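Local coordinates for protein ATP phosphoribosyltransferase (Methanobacterium thermoautotrophicum, PDB 2VD3) that catalyses the first step of histidine biosynthesis, condensing ATP with 5-phosphoribose 1-diphosphate to give phosphoribosyl-ATP, with histidine bound here as the inhibitor, at residues I5-P10 and P45-M50; A26-K31 and S40-P45. One frame throughout, in Å; residues are numbered along the deposited sequence.

Interaction 1: I5-P10 and P45-M50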
loop_
_atom_site.group_PDB
_atom_site.type_symbol
_atom_site.label_atom_id
_atom_site.label_comp_id
_atom_site.label_asym_id
_atom_site.label_seq_id
_atom_site.Cartn_x
_atom_site.Cartn_y
_atom_site.Cartn_z
ATOM N N ILE A 5 -2.250 8.183 -33.613
ATOM C CA ILE A 5 -1.842 6.854 -33.172
ATOM C C ILE A 5 -1.960 6.659 -31.666
ATOM O O ILE A 5 -1.832 7.601 -30.880
ATOM C CB ILE A 5 -0.428 6.426 -33.678
ATOM C CG1 ILE A 5 0.645 7.438 -33.264
ATOM C CG2 ILE A 5 -0.465 6.136 -35.198
ATOM C CD1 ILE A 5 2.078 6.945 -33.417
ATOM N N ARG A 6 -2.217 5.415 -31.287
ATOM C CA ARG A 6 -2.318 5.027 -29.903
ATOM C C ARG A 6 -1.223 4.007 -29.640
ATOM O O ARG A 6 -1.132 2.990 -30.330
ATOM C CB ARG A 6 -3.711 4.448 -29.622
ATOM C CG ARG A 6 -3.946 4.021 -28.178
ATOM C CD ARG A 6 -5.239 3.227 -28.029
ATOM N NE ARG A 6 -6.390 4.118 -28.089
ATOM C CZ ARG A 6 -7.618 3.760 -28.446
ATOM N NH1 ARG A 6 -8.577 4.671 -28.473
ATOM N NH2 ARG A 6 -7.886 2.502 -28.788
ATOM N N ILE A 7 -0.374 4.306 -28.662
ATOM C CA ILE A 7 0.666 3.372 -28.220
ATOM C C ILE A 7 0.359 2.761 -26.847
ATOM O O ILE A 7 0.064 3.474 -25.871
ATOM C CB ILE A 7 2.092 3.987 -28.271
ATOM C CG1 ILE A 7 3.130 3.024 -27.683
ATOM C CG2 ILE A 7 2.150 5.325 -27.570
ATOM C CD1 ILE A 7 4.491 3.082 -28.404
ATOM N N ALA A 8 0.429 1.435 -26.802
ATOM C CA ALA A 8 0.181 0.668 -25.602
ATOM C C ALA A 8 1.451 0.600 -24.766
ATOM O O ALA A 8 2.489 0.129 -25.221
ATOM C CB ALA A 8 -0.312 -0.729 -25.960
ATOM N N VAL A 9 1.364 1.091 -23.541
ATOM C CA VAL A 9 2.525 1.172 -22.658
ATOM C C VAL A 9 2.174 0.450 -21.368
ATOM O O VAL A 9 1.078 0.633 -20.842
ATOM C CB VAL A 9 2.919 2.655 -22.401
ATOM C CG1 VAL A 9 3.964 2.796 -21.298
ATOM C CG2 VAL A 9 3.405 3.304 -23.706
ATOM N N PRO A 10 3.079 -0.416 -20.880
ATOM C CA PRO A 10 2.808 -1.139 -19.636
ATOM C C PRO A 10 2.494 -0.209 -18.477
ATOM O O PRO A 10 3.097 0.866 -18.359
ATOM C CB PRO A 10 4.099 -1.926 -19.403
ATOM C CG PRO A 10 4.620 -2.133 -20.792
ATOM C CD PRO A 10 4.372 -0.822 -21.464
ATOM N N PRO A 45 0.630 16.081 -30.598
ATOM C CA PRO A 45 -0.836 16.120 -30.742
ATOM C C PRO A 45 -1.465 14.907 -31.443
ATOM O O PRO A 45 -2.680 14.724 -31.372
ATOM C CB PRO A 45 -1.076 17.398 -31.563
ATOM C CG PRO A 45 0.139 18.222 -31.333
ATOM C CD PRO A 45 1.263 17.231 -31.268
ATOM N N GLN A 46 -0.652 14.091 -32.107
ATOM C CA GLN A 46 -1.163 12.930 -32.831
ATOM C C GLN A 46 -0.852 11.610 -32.113
ATOM O O GLN A 46 -1.168 10.530 -32.622
ATOM C CB GLN A 46 -0.580 12.878 -34.246
ATOM C CG GLN A 46 -0.851 14.077 -35.149
ATOM C CD GLN A 46 -0.098 13.947 -36.471
ATOM O OE1 GLN A 46 0.889 14.644 -36.713
ATOM N NE2 GLN A 46 -0.536 13.016 -37.307
ATOM N N ILE A 47 -0.219 11.686 -30.948
ATOM C CA ILE A 47 0.128 10.474 -30.231
ATOM C C ILE A 47 -0.548 10.418 -28.872
ATOM O O ILE A 47 -0.363 11.308 -28.041
ATOM C CB ILE A 47 1.674 10.291 -30.089
ATOM C CG1 ILE A 47 2.335 10.231 -31.475
ATOM C CG2 ILE A 47 1.999 9.027 -29.278
ATOM C CD1 ILE A 47 3.822 10.471 -31.467
ATOM N N GLU A 48 -1.329 9.366 -28.650
ATOM C CA GLU A 48 -1.859 9.094 -27.321
ATOM C C GLU A 48 -1.307 7.778 -26.750
ATOM O O GLU A 48 -0.791 6.918 -27.482
ATOM C CB GLU A 48 -3.389 9.124 -27.310
ATOM C CG GLU A 48 -4.031 7.772 -27.509
ATOM C CD GLU A 48 -5.491 7.846 -27.903
ATOM O OE1 GLU A 48 -5.990 6.828 -28.432
ATOM O OE2 GLU A 48 -6.132 8.906 -27.692
ATOM N N VAL A 49 -1.410 7.645 -25.433
ATOM C CA VAL A 49 -0.904 6.478 -24.737
ATOM C C VAL A 49 -2.062 5.752 -24.085
ATOM O O VAL A 49 -2.902 6.377 -23.423
ATOM C CB VAL A 49 0.181 6.862 -23.696
ATOM C CG1 VAL A 49 0.447 5.723 -22.714
ATOM C CG2 VAL A 49 1.465 7.273 -24.411
ATOM N N MET A 50 -2.127 4.443 -24.324
ATOM C CA MET A 50 -3.031 3.574 -23.590
ATOM C C MET A 50 -2.264 2.731 -22.577
ATOM O O MET A 50 -1.383 1.949 -22.946
ATOM C CB MET A 50 -3.827 2.660 -24.527
ATOM C CG MET A 50 -4.830 1.796 -23.762
ATOM S SD MET A 50 -5.892 0.732 -24.750
ATOM C CE MET A 50 -4.671 -0.332 -25.518
#

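Interaction 2: A26-K31 and S40-P45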
loop_
_atom_site.group_PDB
_atom_site.type_symbol
_atom_site.label_atom_id
_atom_site.label_comp_id
_atom_site.label_asym_id
_atom_site.label_seq_id
_atom_site.Cartn_x
_atom_site.Cartn_y
_atom_site.Cartn_z
ATOM N N ALA A 26 12.189 10.990 -26.239
ATOM C CA ALA A 26 11.919 10.971 -27.679
ATOM C C ALA A 26 11.087 12.179 -28.133
ATOM O O ALA A 26 10.770 12.313 -29.316
ATOM C CB ALA A 26 11.212 9.669 -28.063
ATOM N N GLY A 27 10.736 13.042 -27.183
ATOM C CA GLY A 27 9.886 14.205 -27.444
ATOM C C GLY A 27 8.395 13.923 -27.345
ATOM O O GLY A 27 7.571 14.759 -27.729
ATOM N N VAL A 28 8.056 12.744 -26.820
ATOM C CA VAL A 28 6.675 12.273 -26.753
ATOM C C VAL A 28 6.306 11.925 -25.312
ATOM O O VAL A 28 5.686 10.899 -25.045
ATOM C CB VAL A 28 6.440 11.056 -27.728
ATOM C CG1 VAL A 28 5.010 10.552 -27.656
ATOM C CG2 VAL A 28 6.762 11.451 -29.165
ATOM N N GLY A 29 6.690 12.793 -24.381
ATOM C CA GLY A 29 6.353 12.599 -22.975
ATOM C C GLY A 29 4.857 12.696 -22.729
ATOM O O GLY A 29 4.133 13.335 -23.494
ATOM N N LEU A 30 4.398 12.058 -21.657
ATOM C CA LEU A 30 2.995 12.100 -21.258
ATOM C C LEU A 30 2.570 13.529 -20.941
ATOM O O LEU A 30 3.280 14.250 -20.236
ATOM C CB LEU A 30 2.759 11.203 -20.043
ATOM C CG LEU A 30 3.063 9.706 -20.153
ATOM C CD1 LEU A 30 2.989 9.074 -18.770
ATOM C CD2 LEU A 30 2.108 9.013 -21.105
ATOM N N LYS A 31 1.415 13.929 -21.467
ATOM C CA LYS A 31 0.939 15.306 -21.331
ATOM C C LYS A 31 -0.376 15.397 -20.582
ATOM O O LYS A 31 -1.410 14.924 -21.069
ATOM C CB LYS A 31 0.773 15.952 -22.708
ATOM C CG LYS A 31 0.541 17.459 -22.685
ATOM C CD LYS A 31 -0.192 17.905 -23.936
ATOM C CE LYS A 31 0.034 19.378 -24.209
ATOM N NZ LYS A 31 -0.959 19.893 -25.194
ATOM N N SER A 40 -3.951 8.693 -22.077
ATOM C CA SER A 40 -3.272 9.955 -21.799
ATOM C C SER A 40 -2.789 10.587 -23.088
ATOM O O SER A 40 -2.305 9.892 -23.981
ATOM C CB SER A 40 -2.077 9.734 -20.872
ATOM O OG SER A 40 -1.326 10.931 -20.714
ATOM N N LYS A 41 -2.911 11.907 -23.178
ATOM C CA LYS A 41 -2.265 12.648 -24.258
ATOM C C LYS A 41 -0.740 12.659 -24.058
ATOM O O LYS A 41 -0.238 12.369 -22.963
ATOM C CB LYS A 41 -2.820 14.077 -24.348
ATOM C CG LYS A 41 -4.342 14.135 -24.493
ATOM C CD LYS A 41 -4.840 15.499 -24.940
ATOM C CE LYS A 41 -4.817 16.512 -23.820
ATOM N NZ LYS A 41 -5.387 17.800 -24.278
ATOM N N THR A 42 -0.015 12.972 -25.129
ATOM C CA THR A 42 1.436 13.130 -25.074
ATOM C C THR A 42 1.800 14.515 -25.588
ATOM O O THR A 42 0.912 15.283 -25.975
ATOM C CB THR A 42 2.168 12.056 -25.915
ATOM O OG1 THR A 42 1.876 12.248 -27.305
ATOM C CG2 THR A 42 1.739 10.661 -25.499
ATOM N N GLN A 43 3.095 14.834 -25.599
ATOM C CA GLN A 43 3.569 16.136 -26.098
ATOM C C GLN A 43 3.332 16.311 -27.596
ATOM O O GLN A 43 3.341 17.435 -28.101
ATOM C CB GLN A 43 5.048 16.372 -25.758
ATOM C CG GLN A 43 5.375 16.433 -24.270
ATOM C CD GLN A 43 4.664 17.552 -23.543
ATOM O OE1 GLN A 43 4.582 18.681 -24.034
ATOM N NE2 GLN A 43 4.154 17.250 -22.353
ATOM N N HIS A 44 3.104 15.202 -28.296
ATOM C CA HIS A 44 2.762 15.225 -29.715
ATOM C C HIS A 44 1.244 15.115 -29.894
ATOM O O HIS A 44 0.626 14.186 -29.386
ATOM C CB HIS A 44 3.477 14.086 -30.435
ATOM C CG HIS A 44 3.488 14.215 -31.925
ATOM N ND1 HIS A 44 2.337 14.326 -32.676
ATOM C CD2 HIS A 44 4.515 14.213 -32.808
ATOM C CE1 HIS A 44 2.657 14.423 -33.955
ATOM N NE2 HIS A 44 3.972 14.347 -34.063
ATOM N N PRO A 45 0.630 16.081 -30.598
ATOM C CA PRO A 45 -0.836 16.120 -30.742
ATOM C C PRO A 45 -1.465 14.907 -31.443
ATOM O O PRO A 45 -2.680 14.724 -31.372
ATOM C CB PRO A 45 -1.076 17.398 -31.563
ATOM C CG PRO A 45 0.139 18.222 -31.333
ATOM C CD PRO A 45 1.263 17.231 -31.268
HETATM O O HOH W 1 -4.006 13.226 -20.710
#

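Interaction 1: I5-P10 and P45-M50
Strand 5-10 and the first four residues of strand 47-52 run parallel and in register, with Ile5 to Ala8 paired one by one with Ile47 to Met50. Five backbone hydrogen bonds alternate along them, starting at Ile5 N to Gln46 O (2.8 Å) and finishing at Val9 N to Met50 O (2.9 Å). Residues paired across neighbouring strands put their side chains on the same face, and Arg6 beside Glu48 illustrates the consequence. The arginine sets CG anti to the backbone N, then bends at chi3 (-76°), so that NE reaches Glu48 OE1 at 2.8 Å in a salt bridge. Glu48 leans its chain toward the arginine (chi1 94°). The guanidinium and carboxylate planes are 8° apart, yet NE meets OE1 from above the carboxylate plane, while NH1 adds a weak bond to the same oxygen. Met50 comes in obliquely on this face: its CB lies 3.8 Å from Arg6 CD, and its methyl CE swings over to Ala8 CB at 4.4 Å. On the reverse face Ile5 puts CG1 in the crowded position between its backbone N and carbonyl carbon, bringing it to Ile47 CG1 (3.7 Å) and close to Gln46 O, and Ile7 CG2 rests against Val49 CG2 at 3.8 Å. Arg6 NH2 is held by Ala65 O, and Ile152 of a second subunit packs on Arg6 and Met50. Strand 5-10 is interior to the mixed sheet, with parallel strands 47-52 and 68-72 on its two edges and antiparallel 39-42 beyond 47-52, while helix 197-212 touches Ile5 on the face that also bears Ile47.

Interaction 2: A26-K31 and S40-P45
The two backbones run in roughly opposite directions, 142° apart, and meet through two hydrogen bonds: Gln43 N to Gly29 O at 2.8 Å, nearly along the C=O axis, and Lys31 N to Lys41 O at 2.7 Å, with the donor above the carbonyl plane. Between these bonds Leu30 and Thr42 form a non-hydrogen-bonded pair whose side chains diverge. A water adds a further link by donating to Lys31 O and accepting from Lys41 N. Val28 and Thr42 lie side by side, CG1 of the valine 3.6 Å from OG1 of the threonine; that hydroxyl sits in the crowded position between its backbone N and carbonyl carbon, where it bonds to Ile47 O and weakly receives His44 N. Gln43 folds back at chi2 (-61°), laying CG 3.4 Å from Gly29 O and crossing the Lys31 chain at about a right angle, with Gln43 NE2 3.6 Å from Lys31 CG; a bound magnesium ion lies about 3 Å from the nearest atom of the Gln43 side chain. Ser40 OG, anti to its own N, donates to a lone pair of Lys41 O at 2.9 Å, so that this carbonyl serves two donors; the hydroxyl is also bonded to Thr33 OG1. An alanine in place of Ser40 would remove both hydroxyl bonds and would probably leave Lys41 O less firmly held beside Lys31. His44 NE2 is bonded to Glu202 in helix 197-212. Gly27, of positive phi, ends helix 16-25 in a Schellman motif, and the chain then enters an irregular beta hairpin made of strands 30-31 and 39-42.

How the interactions relate
From the N terminus the chain lays down strand 5-10, passes through helix 16-25 and makes the hairpin of strands 30-31 and 39-42, where interaction 2 closes a short loop. A turn through Pro45, a residue common to both contacts, then leads into strand 47-52, which returns beside strand 5-10 and closes the longer loop of interaction 1. The shorter loop falls wholly within the longer one. Strand 47-52 connects the two contacts: it pairs in parallel with 5-10 in interaction 1 and, on its other edge, antiparallel with 39-42, Val49 N probably bonding to Ser40 O. Together the contacts describe a beta-alpha-beta unit whose return connection contains a hairpin, that hairpin extending the sheet beyond strand 47-52.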